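Side-chain contacts in chitinase (Paenibacillus sp. FPU-7, PDB 5GZT), which probably cleaves chitin and chitodextrins at random internal beta-1,4 linkages, carrying two family 18 glycosidase regions in a single chain: residues L435-L440 against Y475-N480; A1004-G1009 against K1104-R1109; D775-A780 against F834-T839; W623-S626 against S631-L634. All blocks are in the same frame, centred on the assembly; numbering follows the deposited sequence.

Along the chain the contacts come in the order interaction 1, interaction 4, interaction 3, interaction 2, two belonging to each of two successive family 18 barrels. Interaction 1 ties helix 425-447 to the start of strand 478-481, and interaction 4 follows strand 619-623 of the same barrel; their centres are about 27 Å apart. In the second barrel, interaction 3 joins the loop after strand 765-771 to helix 830-843, and interaction 2 links the ends of helices 998-1007 and 1093-1106. The centres of interactions 2 and 3 are about 34 Å apart. Interactions 1 and 3 stand furthest apart, about 78 Å between centres. None touches another, so each fastens its own piece of an elongated multidomain enzyme.

Interaction 1: residues L435-L440 against Y475-N480; sequences LLREKL and YLDYIN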
loop_
_atom_site.group_PDB
_atom_site.type_symbol
_atom_site.label_atom_id
_atom_site.label_comp_id
_atom_site.label_asym_id
_atom_site.label_seq_id
_atom_site.Cartn_x
_atom_site.Cartn_y
_atom_site.Cartn_z
ATOM N N LEU B 435 -14.127 20.345 1.339
ATOM C CA LEU B 435 -15.164 20.030 2.287
ATOM C C LEU B 435 -14.868 18.783 3.077
ATOM O O LEU B 435 -14.950 18.775 4.309
ATOM C CB LEU B 435 -16.509 19.928 1.592
ATOM C CG LEU B 435 -17.735 19.702 2.494
ATOM C CD1 LEU B 435 -17.847 20.714 3.651
ATOM C CD2 LEU B 435 -18.960 19.745 1.596
ATOM N N LEU B 436 -14.468 17.719 2.387
ATOM C CA LEU B 436 -14.297 16.414 3.046
ATOM C C LEU B 436 -13.176 16.478 4.038
ATOM O O LEU B 436 -13.184 15.835 5.139
ATOM C CB LEU B 436 -13.970 15.324 1.971
ATOM C CG LEU B 436 -15.137 14.855 1.109
ATOM C CD1 LEU B 436 -14.616 14.280 -0.199
ATOM C CD2 LEU B 436 -15.941 13.850 1.892
ATOM N N ARG B 437 -12.128 17.148 3.589
ATOM C CA ARG B 437 -10.983 17.354 4.494
ATOM C C ARG B 437 -11.488 18.131 5.775
ATOM O O ARG B 437 -11.228 17.727 6.932
ATOM C CB ARG B 437 -9.897 18.150 3.772
ATOM C CG ARG B 437 -8.477 18.054 4.313
ATOM C CD ARG B 437 -8.308 17.316 5.610
ATOM N NE ARG B 437 -7.746 16.014 5.468
ATOM C CZ ARG B 437 -7.871 14.995 6.322
ATOM N NH1 ARG B 437 -8.633 15.023 7.399
ATOM N NH2 ARG B 437 -7.249 13.862 6.023
ATOM N N GLU B 438 -12.239 19.207 5.544
ATOM C CA GLU B 438 -12.837 19.985 6.695
ATOM C C GLU B 438 -13.607 19.061 7.628
ATOM O O GLU B 438 -13.280 18.954 8.853
ATOM C CB GLU B 438 -13.711 21.093 6.164
ATOM C CG GLU B 438 -12.845 22.168 5.549
ATOM C CD GLU B 438 -13.590 23.175 4.694
ATOM O OE1 GLU B 438 -14.809 23.041 4.449
ATOM O OE2 GLU B 438 -12.902 24.105 4.234
ATOM N N LYS B 439 -14.548 18.302 7.055
ATOM C CA LYS B 439 -15.388 17.471 7.889
ATOM C C LYS B 439 -14.613 16.400 8.638
ATOM O O LYS B 439 -15.002 15.988 9.771
ATOM C CB LYS B 439 -16.494 16.853 7.060
ATOM C CG LYS B 439 -17.390 17.879 6.370
ATOM C CD LYS B 439 -18.743 17.264 6.115
ATOM C CE LYS B 439 -19.693 18.249 5.463
ATOM N NZ LYS B 439 -20.387 19.074 6.490
ATOM N N LEU B 440 -13.528 15.902 8.019
ATOM C CA LEU B 440 -12.802 14.780 8.613
ATOM C C LEU B 440 -11.998 15.354 9.748
ATOM O O LEU B 440 -11.934 14.763 10.811
ATOM C CB LEU B 440 -11.910 14.001 7.606
ATOM C CG LEU B 440 -12.639 13.107 6.569
ATOM C CD1 LEU B 440 -11.740 12.778 5.374
ATOM C CD2 LEU B 440 -13.098 11.847 7.248
ATOM N N TYR B 475 -5.289 19.266 0.261
ATOM C CA TYR B 475 -6.290 18.459 0.955
ATOM C C TYR B 475 -6.038 16.938 1.037
ATOM O O TYR B 475 -6.713 16.254 1.829
ATOM C CB TYR B 475 -7.620 18.710 0.299
ATOM C CG TYR B 475 -7.941 20.158 0.155
ATOM C CD1 TYR B 475 -7.880 21.034 1.252
ATOM C CD2 TYR B 475 -8.320 20.685 -1.101
ATOM C CE1 TYR B 475 -8.179 22.396 1.081
ATOM C CE2 TYR B 475 -8.615 22.032 -1.279
ATOM C CZ TYR B 475 -8.551 22.885 -0.195
ATOM O OH TYR B 475 -8.879 24.212 -0.432
ATOM N N LEU B 476 -5.057 16.415 0.263
ATOM C CA LEU B 476 -4.887 14.950 0.046
ATOM C C LEU B 476 -3.685 14.369 0.764
ATOM O O LEU B 476 -2.645 14.921 0.683
ATOM C CB LEU B 476 -4.772 14.699 -1.472
ATOM C CG LEU B 476 -5.938 15.249 -2.284
ATOM C CD1 LEU B 476 -5.716 15.148 -3.772
ATOM C CD2 LEU B 476 -7.255 14.596 -1.917
ATOM N N ASP B 477 -3.801 13.272 1.487
ATOM C CA ASP B 477 -2.589 12.563 1.925
ATOM C C ASP B 477 -1.687 12.038 0.772
ATOM O O ASP B 477 -0.423 11.969 0.898
ATOM C CB ASP B 477 -2.950 11.393 2.838
ATOM C CG ASP B 477 -3.588 11.849 4.163
ATOM O OD1 ASP B 477 -4.780 12.227 4.086
ATOM O OD2 ASP B 477 -2.900 11.758 5.230
ATOM N N TYR B 478 -2.329 11.631 -0.321
ATOM C CA TYR B 478 -1.624 11.202 -1.547
ATOM C C TYR B 478 -2.551 11.084 -2.705
ATOM O O TYR B 478 -3.802 11.037 -2.556
ATOM C CB TYR B 478 -0.873 9.888 -1.280
ATOM C CG TYR B 478 -1.720 8.853 -0.608
ATOM C CD1 TYR B 478 -1.874 8.848 0.745
ATOM C CD2 TYR B 478 -2.353 7.815 -1.347
ATOM C CE1 TYR B 478 -2.664 7.910 1.393
ATOM C CE2 TYR B 478 -3.118 6.833 -0.693
ATOM C CZ TYR B 478 -3.308 6.895 0.656
ATOM O OH TYR B 478 -4.047 5.941 1.323
ATOM N N ILE B 479 -1.946 11.109 -3.891
ATOM C CA ILE B 479 -2.600 10.779 -5.128
ATOM C C ILE B 479 -2.145 9.357 -5.559
ATOM O O ILE B 479 -0.945 9.073 -5.706
ATOM C CB ILE B 479 -2.294 11.811 -6.206
ATOM C CG1 ILE B 479 -2.802 13.212 -5.760
ATOM C CG2 ILE B 479 -2.972 11.424 -7.503
ATOM C CD1 ILE B 479 -2.378 14.310 -6.676
ATOM N N ASN B 480 -3.132 8.483 -5.732
ATOM C CA ASN B 480 -2.953 7.158 -6.373
ATOM C C ASN B 480 -2.957 7.220 -7.894
ATOM O O ASN B 480 -4.022 7.378 -8.502
ATOM C CB ASN B 480 -4.048 6.233 -5.924
ATOM C CG ASN B 480 -4.083 6.078 -4.447
ATOM O OD1 ASN B 480 -5.034 6.509 -3.806
ATOM N ND2 ASN B 480 -3.085 5.431 -3.888
HETATM O O HOH W 1 -5.485 14.664 3.667
#
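Arg437 reaches from helix 425-447 across the backbone of Tyr475 to the carboxylate of Asp477, and its side chain passes from the tyrosine's CB and carbonyl to the aspartate. CB lies 4.2 Å from Tyr475 CB, an apolar meeting at the foot of the tyrosine. CG, anti to the backbone N (chi1 -159°), settles 3.5 Å from Tyr475 O. The chain then bends at chi2, which is almost eclipsed at -7°, and again at chi3, a strained course that carries the guanidinium along the carbonyl toward the aspartate. At the tip, NH2 forms a long salt bridge of 3.5 Å with Asp477 OD1. That oxygen lies at the guanidinium edge, but the two flat groups are turned 62° apart. Water 1 fills the angle between them: it accepts from Arg437 NH2 at 3.1 Å, donates to Tyr475 O at 2.7 Å and donates to Asp477 OD1 at 2.6 Å. Leu440 CD1 lies over one guanidinium face, toward its rim. Arg437 NH2 also bonds Tyr451 O, and NH1 pairs with Asp441; Asp477 OD2 is held by Thr252 and Tyr450. Arginine suits this place because its several N-H groups can serve a carboxylate, a water and a carbonyl together. With both charges buried and shared among several partners, the pair probably stays ionised, tying the barrel helix to the residues leading into strand 478-481.

Interaction 2: residues A1004-G1009 against K1104-R1109; sequences AYRKQG and KNQGLR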
loop_
_atom_site.group_PDB
_atom_site.type_symbol
_atom_site.label_atom_id
_atom_site.label_comp_id
_atom_site.label_asym_id
_atom_site.label_seq_id
_atom_site.Cartn_x
_atom_site.Cartn_y
_atom_site.Cartn_z
ATOM N N ALA B 1004 12.045 -25.296 5.303
ATOM C CA ALA B 1004 12.904 -24.712 6.273
ATOM C C ALA B 1004 14.063 -25.623 6.592
ATOM O O ALA B 1004 15.149 -25.158 6.780
ATOM C CB ALA B 1004 12.167 -24.418 7.551
ATOM N N TYR B 1005 13.869 -26.924 6.646
ATOM C CA TYR B 1005 15.064 -27.818 6.825
ATOM C C TYR B 1005 16.070 -27.666 5.671
ATOM O O TYR B 1005 17.342 -27.595 5.836
ATOM C CB TYR B 1005 14.641 -29.291 6.937
ATOM C CG TYR B 1005 14.291 -29.756 8.331
ATOM C CD1 TYR B 1005 13.211 -29.224 9.035
ATOM C CD2 TYR B 1005 14.999 -30.791 8.923
ATOM C CE1 TYR B 1005 12.890 -29.657 10.329
ATOM C CE2 TYR B 1005 14.680 -31.231 10.215
ATOM C CZ TYR B 1005 13.662 -30.687 10.907
ATOM O OH TYR B 1005 13.378 -31.214 12.148
ATOM N N ARG B 1006 15.518 -27.561 4.478
ATOM C CA ARG B 1006 16.366 -27.397 3.303
ATOM C C ARG B 1006 17.065 -26.072 3.287
ATOM O O ARG B 1006 18.241 -26.031 2.860
ATOM C CB ARG B 1006 15.594 -27.662 1.974
ATOM C CG ARG B 1006 15.440 -29.175 1.700
ATOM C CD ARG B 1006 14.420 -29.483 0.574
ATOM N NE ARG B 1006 13.078 -29.199 1.025
ATOM C CZ ARG B 1006 11.994 -29.328 0.247
ATOM N NH1 ARG B 1006 12.089 -29.787 -1.015
ATOM N NH2 ARG B 1006 10.799 -29.028 0.735
ATOM N N LYS B 1007 16.386 -25.019 3.753
ATOM C CA LYS B 1007 17.054 -23.710 3.824
ATOM C C LYS B 1007 18.171 -23.651 4.877
ATOM O O LYS B 1007 19.084 -22.870 4.724
ATOM C CB LYS B 1007 16.107 -22.550 4.103
ATOM C CG LYS B 1007 14.985 -22.326 3.087
ATOM C CD LYS B 1007 15.453 -21.984 1.697
ATOM C CE LYS B 1007 14.247 -21.497 0.876
ATOM N NZ LYS B 1007 14.548 -21.623 -0.588
ATOM N N GLN B 1008 18.167 -24.577 5.844
ATOM C CA GLN B 1008 19.301 -24.756 6.729
ATOM C C GLN B 1008 20.447 -25.531 6.139
ATOM O O GLN B 1008 21.467 -25.615 6.754
ATOM C CB GLN B 1008 18.884 -25.492 8.023
ATOM C CG GLN B 1008 17.891 -24.836 8.905
ATOM C CD GLN B 1008 18.496 -23.605 9.557
ATOM O OE1 GLN B 1008 19.384 -23.683 10.392
ATOM N NE2 GLN B 1008 18.021 -22.460 9.130
ATOM N N GLY B 1009 20.259 -26.120 4.964
ATOM C CA GLY B 1009 21.254 -26.826 4.185
ATOM C C GLY B 1009 21.065 -28.346 4.158
ATOM O O GLY B 1009 21.842 -29.044 3.525
ATOM N N LYS B 1104 8.135 -37.903 -3.500
ATOM C CA LYS B 1104 8.637 -38.231 -4.840
ATOM C C LYS B 1104 9.018 -36.986 -5.631
ATOM O O LYS B 1104 10.099 -36.956 -6.204
ATOM C CB LYS B 1104 7.579 -38.968 -5.636
ATOM C CG LYS B 1104 7.410 -40.414 -5.216
ATOM C CD LYS B 1104 6.028 -40.934 -5.484
ATOM C CE LYS B 1104 5.770 -41.050 -6.948
ATOM N NZ LYS B 1104 4.389 -41.540 -7.205
ATOM N N ASN B 1105 8.162 -35.960 -5.601
ATOM C CA ASN B 1105 8.383 -34.762 -6.418
ATOM C C ASN B 1105 9.440 -33.875 -5.860
ATOM O O ASN B 1105 9.997 -33.077 -6.611
ATOM C CB ASN B 1105 7.092 -33.927 -6.518
ATOM C CG ASN B 1105 6.012 -34.639 -7.359
ATOM O OD1 ASN B 1105 6.324 -35.419 -8.217
ATOM N ND2 ASN B 1105 4.766 -34.319 -7.122
ATOM N N GLN B 1106 9.691 -33.948 -4.540
ATOM C CA GLN B 1106 10.695 -33.078 -3.913
ATOM C C GLN B 1106 12.049 -33.739 -3.748
ATOM O O GLN B 1106 13.015 -33.102 -3.291
ATOM C CB GLN B 1106 10.173 -32.655 -2.552
ATOM C CG GLN B 1106 8.943 -31.795 -2.610
ATOM C CD GLN B 1106 9.225 -30.451 -3.199
ATOM O OE1 GLN B 1106 10.115 -29.701 -2.766
ATOM N NE2 GLN B 1106 8.473 -30.138 -4.175
ATOM N N GLY B 1107 12.156 -35.022 -4.099
ATOM C CA GLY B 1107 13.448 -35.710 -3.951
ATOM C C GLY B 1107 13.768 -36.102 -2.531
ATOM O O GLY B 1107 14.934 -36.211 -2.170
ATOM N N LEU B 1108 12.756 -36.346 -1.758
ATOM C CA LEU B 1108 12.922 -36.793 -0.388
ATOM C C LEU B 1108 13.348 -38.273 -0.314
ATOM O O LEU B 1108 13.212 -39.041 -1.296
ATOM C CB LEU B 1108 11.729 -36.523 0.490
ATOM C CG LEU B 1108 11.127 -35.121 0.453
ATOM C CD1 LEU B 1108 10.013 -35.043 1.459
ATOM C CD2 LEU B 1108 12.150 -34.022 0.673
ATOM N N ARG B 1109 13.918 -38.650 0.839
ATOM C CA ARG B 1109 14.319 -40.057 0.998
ATOM C C ARG B 1109 13.081 -40.974 0.996
ATOM O O ARG B 1109 13.173 -42.079 0.503
ATOM C CB ARG B 1109 15.143 -40.321 2.243
ATOM C CG ARG B 1109 15.751 -41.710 2.322
ATOM C CD ARG B 1109 16.849 -41.835 1.315
ATOM N NE ARG B 1109 17.298 -43.199 1.030
ATOM C CZ ARG B 1109 16.786 -44.046 0.156
ATOM N NH1 ARG B 1109 15.669 -43.755 -0.541
ATOM N NH2 ARG B 1109 17.379 -45.221 -0.036
HETATM O O HOH W 2 14.204 -30.735 -2.810
#
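The guanidinium of Arg1006, on helix 998-1007, meets the amide of Gln1106, on helix 1093-1106, and this small polar spot is the tight part of the contact. Arg1006 NH1 donates to Gln1106 OE1 over 2.6 Å, nearly straight at 164°. The donor lies in the carbonyl plane on a lone pair, and the oxygen lies close to the guanidinium plane, although the two flat groups stand almost perpendicular, 84° apart. A bend at chi3 (-70°) in the arginine turns NH1 toward the glutamine, whose own CB is 3.8 Å from Arg1006 NH1. The other side is looser: water 2 spans it, accepting from Arg1006 NH1 at 2.9 Å and donating to Gln1106 O at 2.7 Å, while the nearest CA atoms, of Arg1006 and Leu1108, remain 10.7 Å apart. The carbonyl of Gln1106 belongs to the last turn before Gly1107, whose positive phi closes the helix in a Schellman motif. A leucine in place of Arg1006 would probably strip Gln1106 OE1 and water 2 of their shared donor and leave the helix ends without this polar link. Further bonds from Arg1006 NE to Leu1002 O and from NH2 to Tyr1102 OH hold the guanidinium, as does one from Gln1106 NE2 to Val656 O for the amide. A cation thus meets a neutral carbonyl oxygen, and the glutamine, donating on one side and accepting on the other, has its amide orientation fixed.

Interaction 3: residues D775-A780 against F834-T839; sequences DWTNSA and FAYLKT
Trp776 sets its CB on the ring of Tyr836, a CH-pi contact in which the methylene, more than the indole, does the touching. CB is 3.8 Å from the centroid of the Tyr836 ring, 29° off its normal, and 3.4 Å from Tyr836 CD2. The two aromatic planes are nearly parallel, 17° apart, yet slid so far past each other that they barely overlap: the five-membered ring of Trp776 and the Tyr836 ring have centroids 5.8 Å apart. Conformation explains this offset. Tyr836 extends with CG anti to its nitrogen (chi1 -177°), which lays the phenol out toward the loop under Trp776 CB. The tryptophan has CG beside its own backbone N, and the indole leads away from the tyrosine. There its NE1 bonds Pro771 O, a partner that fixes the indole's rotation, while the phenol oxygen is bonded by Val783 N. Each residue therefore suits its place through a polar atom beyond its apolar surface. Thr777 adds a marginal touch, OG1 lying 3.8 Å from Tyr836 CB. Two bonds lie within the segments: Asn778 ND2 donates to Asp775 OD2 at 3.0 Å, and Thr839 OG1 donates to Tyr836 O at 2.8 Å, joining the backbone N of Thr839 at that carbonyl. The loop leaves strand 765-771 on the way to strand 790-799, whereas Tyr836 belongs to helix 830-843, which precedes strand 848-854. Asn833, on the same helix, accepts from Trp776 N, adding to the Tyr836 packing and the Val783 bond.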
loop_
_atom_site.group_PDB
_atom_site.type_symbol
_atom_site.label_atom_id
_atom_site.label_comp_id
_atom_site.label_asym_id
_atom_site.label_seq_id
_atom_site.Cartn_x
_atom_site.Cartn_y
_atom_site.Cartn_z
ATOM N N ASP B 775 1.927 -56.337 21.918
ATOM C CA ASP B 775 2.425 -57.702 21.823
ATOM C C ASP B 775 2.091 -58.237 20.457
ATOM O O ASP B 775 1.002 -58.815 20.248
ATOM C CB ASP B 775 1.743 -58.531 22.911
ATOM C CG ASP B 775 2.282 -59.942 23.033
ATOM O OD1 ASP B 775 3.143 -60.397 22.280
ATOM O OD2 ASP B 775 1.816 -60.615 23.966
ATOM N N TRP B 776 3.019 -58.043 19.507
ATOM C CA TRP B 776 2.735 -58.324 18.107
ATOM C C TRP B 776 2.482 -59.803 17.826
ATOM O O TRP B 776 1.613 -60.132 17.012
ATOM C CB TRP B 776 3.808 -57.762 17.142
ATOM C CG TRP B 776 3.713 -56.261 17.111
ATOM C CD1 TRP B 776 4.355 -55.382 17.922
ATOM C CD2 TRP B 776 2.771 -55.533 16.378
ATOM N NE1 TRP B 776 3.855 -54.117 17.724
ATOM C CE2 TRP B 776 2.885 -54.184 16.766
ATOM C CE3 TRP B 776 1.767 -55.895 15.456
ATOM C CZ2 TRP B 776 2.108 -53.198 16.215
ATOM C CZ3 TRP B 776 1.005 -54.902 14.901
ATOM C CH2 TRP B 776 1.206 -53.563 15.266
ATOM N N THR B 777 3.258 -60.671 18.453
ATOM C CA THR B 777 3.068 -62.118 18.323
ATOM C C THR B 777 1.584 -62.514 18.532
ATOM O O THR B 777 1.074 -63.304 17.769
ATOM C CB THR B 777 3.988 -62.902 19.255
ATOM O OG1 THR B 777 5.329 -62.501 19.023
ATOM C CG2 THR B 777 3.942 -64.395 18.984
ATOM N N ASN B 778 0.897 -61.869 19.469
ATOM C CA ASN B 778 -0.528 -62.141 19.759
ATOM C C ASN B 778 -1.543 -61.154 19.275
ATOM O O ASN B 778 -2.705 -61.244 19.687
ATOM C CB ASN B 778 -0.700 -62.306 21.271
ATOM C CG ASN B 778 0.124 -63.438 21.778
ATOM O OD1 ASN B 778 0.149 -64.489 21.158
ATOM N ND2 ASN B 778 0.907 -63.203 22.818
ATOM N N SER B 779 -1.126 -60.223 18.410
ATOM C CA SER B 779 -2.007 -59.197 17.880
ATOM C C SER B 779 -2.606 -59.847 16.627
ATOM O O SER B 779 -1.894 -60.473 15.841
ATOM C CB SER B 779 -1.211 -57.965 17.477
ATOM O OG SER B 779 -1.927 -57.124 16.567
ATOM N N ALA B 780 -3.917 -59.726 16.467
ATOM C CA ALA B 780 -4.579 -60.291 15.320
ATOM C C ALA B 780 -4.117 -59.517 14.078
ATOM O O ALA B 780 -3.826 -60.115 13.054
ATOM C CB ALA B 780 -6.112 -60.220 15.503
ATOM N N PHE B 834 10.979 -58.875 19.680
ATOM C CA PHE B 834 12.176 -58.996 18.947
ATOM C C PHE B 834 12.165 -60.307 18.176
ATOM O O PHE B 834 12.715 -60.346 17.037
ATOM C CB PHE B 834 13.463 -58.939 19.829
ATOM C CG PHE B 834 13.628 -57.642 20.661
ATOM C CD1 PHE B 834 13.160 -56.399 20.208
ATOM C CD2 PHE B 834 14.267 -57.679 21.888
ATOM C CE1 PHE B 834 13.331 -55.275 20.972
ATOM C CE2 PHE B 834 14.398 -56.540 22.657
ATOM C CZ PHE B 834 13.979 -55.338 22.184
ATOM N N ALA B 835 11.583 -61.385 18.729
ATOM C CA ALA B 835 11.489 -62.611 17.906
ATOM C C ALA B 835 10.538 -62.394 16.769
ATOM O O ALA B 835 10.766 -62.876 15.667
ATOM C CB ALA B 835 11.007 -63.811 18.730
ATOM N N TYR B 836 9.474 -61.640 16.998
ATOM C CA TYR B 836 8.534 -61.306 15.891
ATOM C C TYR B 836 9.216 -60.522 14.757
ATOM O O TYR B 836 9.138 -60.885 13.586
ATOM C CB TYR B 836 7.329 -60.510 16.410
ATOM C CG TYR B 836 6.287 -60.194 15.341
ATOM C CD1 TYR B 836 5.507 -61.202 14.763
ATOM C CD2 TYR B 836 6.116 -58.866 14.876
ATOM C CE1 TYR B 836 4.562 -60.873 13.758
ATOM C CE2 TYR B 836 5.184 -58.534 13.923
ATOM C CZ TYR B 836 4.403 -59.525 13.335
ATOM O OH TYR B 836 3.501 -59.129 12.345
ATOM N N LEU B 837 9.942 -59.471 15.128
ATOM C CA LEU B 837 10.639 -58.650 14.111
ATOM C C LEU B 837 11.597 -59.508 13.291
ATOM O O LEU B 837 11.708 -59.349 12.075
ATOM C CB LEU B 837 11.418 -57.539 14.817
ATOM C CG LEU B 837 10.486 -56.487 15.350
ATOM C CD1 LEU B 837 11.300 -55.527 16.225
ATOM C CD2 LEU B 837 9.767 -55.715 14.278
ATOM N N LYS B 838 12.225 -60.463 13.959
ATOM C CA LYS B 838 13.114 -61.321 13.261
ATOM C C LYS B 838 12.453 -62.195 12.192
ATOM O O LYS B 838 13.105 -62.484 11.173
ATOM C CB LYS B 838 13.898 -62.121 14.252
ATOM C CG LYS B 838 14.826 -63.091 13.590
ATOM C CD LYS B 838 15.779 -63.637 14.607
ATOM C CE LYS B 838 16.572 -64.794 14.022
ATOM N NZ LYS B 838 17.582 -65.211 15.021
ATOM N N THR B 839 11.148 -62.510 12.354
ATOM C CA THR B 839 10.409 -63.323 11.417
ATOM C C THR B 839 9.979 -62.448 10.284
ATOM O O THR B 839 9.935 -62.894 9.149
ATOM C CB THR B 839 9.118 -64.025 11.987
ATOM O OG1 THR B 839 8.029 -63.062 12.221
ATOM C CG2 THR B 839 9.456 -64.880 13.188
#

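Interaction 4: residues W623-S626 against S631-L634; sequences WEYS and SHEL
Tyr625 places its hydroxyl over one face of the His632 imidazole, OH lying 3.2 Å from His632 ND1 and 3.3 Å from CE1. The segment approaches this point through exposed Ser631, whose hydroxyl bonds Ser629 only weakly. His632 comes next, at the N-cap position of helix 633-642, with a positive phi that is unusual for a residue other than glycine. Its ring and that of Tyr625 are inclined by 24° and slid apart, with centroids separated by 5.1 Å, so the hydroxyl and the adjoining ring corner (CZ, CE2), more than the ring as a whole, lie against the imidazole. Water 3 lies in the imidazole plane, 2.7 Å from His632 ND1, and above one face of the Tyr625 ring; it also gives a weak bond of 3.4 Å to Tyr625 O. The phenol reaches here because its CG is anti to the backbone nitrogen (chi1 -176°), and its oxygen is held by Asp297 N. Putting an alanine at His632 would probably leave water 3 without its nearer partner and uncover the end of the phenol. Glu633 then turns away to a salt bridge with Arg712, and Leu634 rests on Phe533. Their backbone N-H groups are bonded by Ser629 OG and Asp628 OD1, in the first turn of the helix. Glu624 OE2 accepts from Ser626 OG at 2.6 Å and Ser626 N at 2.8 Å, bridging the two residues just after strand 619-623. The cis peptide between Trp623 and Glu624 is a hallmark of family 18 barrels, where a tryptophan ending the last strand usually floors the sugar-binding cleft.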
loop_
_atom_site.group_PDB
_atom_site.type_symbol
_atom_site.label_atom_id
_atom_site.label_comp_id
_atom_site.label_asym_id
_atom_site.label_seq_id
_atom_site.Cartn_x
_atom_site.Cartn_y
_atom_site.Cartn_z
ATOM N N TRP B 623 -4.237 -2.566 -8.672
ATOM C CA TRP B 623 -5.551 -3.033 -8.994
ATOM C C TRP B 623 -5.400 -4.405 -9.630
ATOM O O TRP B 623 -4.727 -4.490 -10.667
ATOM C CB TRP B 623 -6.163 -2.148 -10.076
ATOM C CG TRP B 623 -7.509 -2.644 -10.468
ATOM C CD1 TRP B 623 -7.819 -3.512 -11.479
ATOM C CD2 TRP B 623 -8.726 -2.316 -9.838
ATOM N NE1 TRP B 623 -9.153 -3.747 -11.502
ATOM C CE2 TRP B 623 -9.747 -3.044 -10.499
ATOM C CE3 TRP B 623 -9.069 -1.492 -8.788
ATOM C CZ2 TRP B 623 -11.080 -2.980 -10.111
ATOM C CZ3 TRP B 623 -10.435 -1.430 -8.394
ATOM C CH2 TRP B 623 -11.407 -2.126 -9.073
ATOM N N GLU B 624 -5.956 -5.482 -9.070
ATOM C CA GLU B 624 -6.507 -5.552 -7.732
ATOM C C GLU B 624 -6.111 -6.914 -7.134
ATOM O O GLU B 624 -5.760 -7.860 -7.862
ATOM C CB GLU B 624 -8.038 -5.284 -7.686
ATOM C CG GLU B 624 -8.947 -5.954 -8.737
ATOM C CD GLU B 624 -9.390 -7.352 -8.353
ATOM O OE1 GLU B 624 -10.253 -7.845 -9.038
ATOM O OE2 GLU B 624 -8.844 -7.977 -7.417
ATOM N N TYR B 625 -6.100 -6.957 -5.813
ATOM C CA TYR B 625 -5.438 -8.040 -5.040
ATOM C C TYR B 625 -5.872 -9.430 -5.463
ATOM O O TYR B 625 -5.028 -10.326 -5.487
ATOM C CB TYR B 625 -5.631 -7.832 -3.551
ATOM C CG TYR B 625 -4.924 -8.821 -2.637
ATOM C CD1 TYR B 625 -3.653 -8.593 -2.189
ATOM C CD2 TYR B 625 -5.565 -10.009 -2.214
ATOM C CE1 TYR B 625 -2.969 -9.526 -1.427
ATOM C CE2 TYR B 625 -4.920 -10.893 -1.358
ATOM C CZ TYR B 625 -3.631 -10.661 -0.986
ATOM O OH TYR B 625 -2.932 -11.538 -0.167
ATOM N N SER B 626 -7.146 -9.595 -5.818
ATOM C CA SER B 626 -7.671 -10.955 -6.106
ATOM C C SER B 626 -7.200 -11.576 -7.421
ATOM O O SER B 626 -7.460 -12.764 -7.700
ATOM C CB SER B 626 -9.209 -10.952 -6.067
ATOM O OG SER B 626 -9.850 -10.382 -7.228
ATOM N N SER B 631 0.037 -18.193 -4.852
ATOM C CA SER B 631 0.951 -17.833 -3.775
ATOM C C SER B 631 0.988 -16.336 -3.467
ATOM O O SER B 631 1.772 -15.946 -2.632
ATOM C CB SER B 631 2.387 -18.309 -4.141
ATOM O OG SER B 631 2.964 -17.430 -5.134
ATOM N N HIS B 632 0.166 -15.521 -4.140
ATOM C CA HIS B 632 0.241 -14.075 -4.093
ATOM C C HIS B 632 1.570 -13.554 -4.516
ATOM O O HIS B 632 2.135 -12.734 -3.774
ATOM C CB HIS B 632 -0.031 -13.630 -2.601
ATOM C CG HIS B 632 -1.321 -14.154 -2.058
ATOM N ND1 HIS B 632 -2.547 -13.687 -2.496
ATOM C CD2 HIS B 632 -1.593 -15.150 -1.172
ATOM C CE1 HIS B 632 -3.515 -14.330 -1.875
ATOM N NE2 HIS B 632 -2.966 -15.204 -1.047
ATOM N N GLU B 633 2.159 -14.047 -5.615
ATOM C CA GLU B 633 3.541 -13.672 -5.840
ATOM C C GLU B 633 3.756 -12.168 -6.115
ATOM O O GLU B 633 4.851 -11.685 -5.849
ATOM C CB GLU B 633 4.258 -14.516 -6.921
ATOM C CG GLU B 633 3.870 -14.294 -8.339
ATOM C CD GLU B 633 4.501 -15.277 -9.294
ATOM O OE1 GLU B 633 5.410 -15.969 -8.864
ATOM O OE2 GLU B 633 4.093 -15.314 -10.469
ATOM N N LEU B 634 2.794 -11.505 -6.734
ATOM C CA LEU B 634 2.942 -10.079 -7.008
ATOM C C LEU B 634 2.879 -9.233 -5.737
ATOM O O LEU B 634 3.780 -8.376 -5.498
ATOM C CB LEU B 634 1.940 -9.562 -8.056
ATOM C CG LEU B 634 2.064 -10.279 -9.461
ATOM C CD1 LEU B 634 1.182 -9.635 -10.460
ATOM C CD2 LEU B 634 3.463 -10.304 -10.032
HETATM O O HOH W 3 -2.269 -11.399 -3.814
#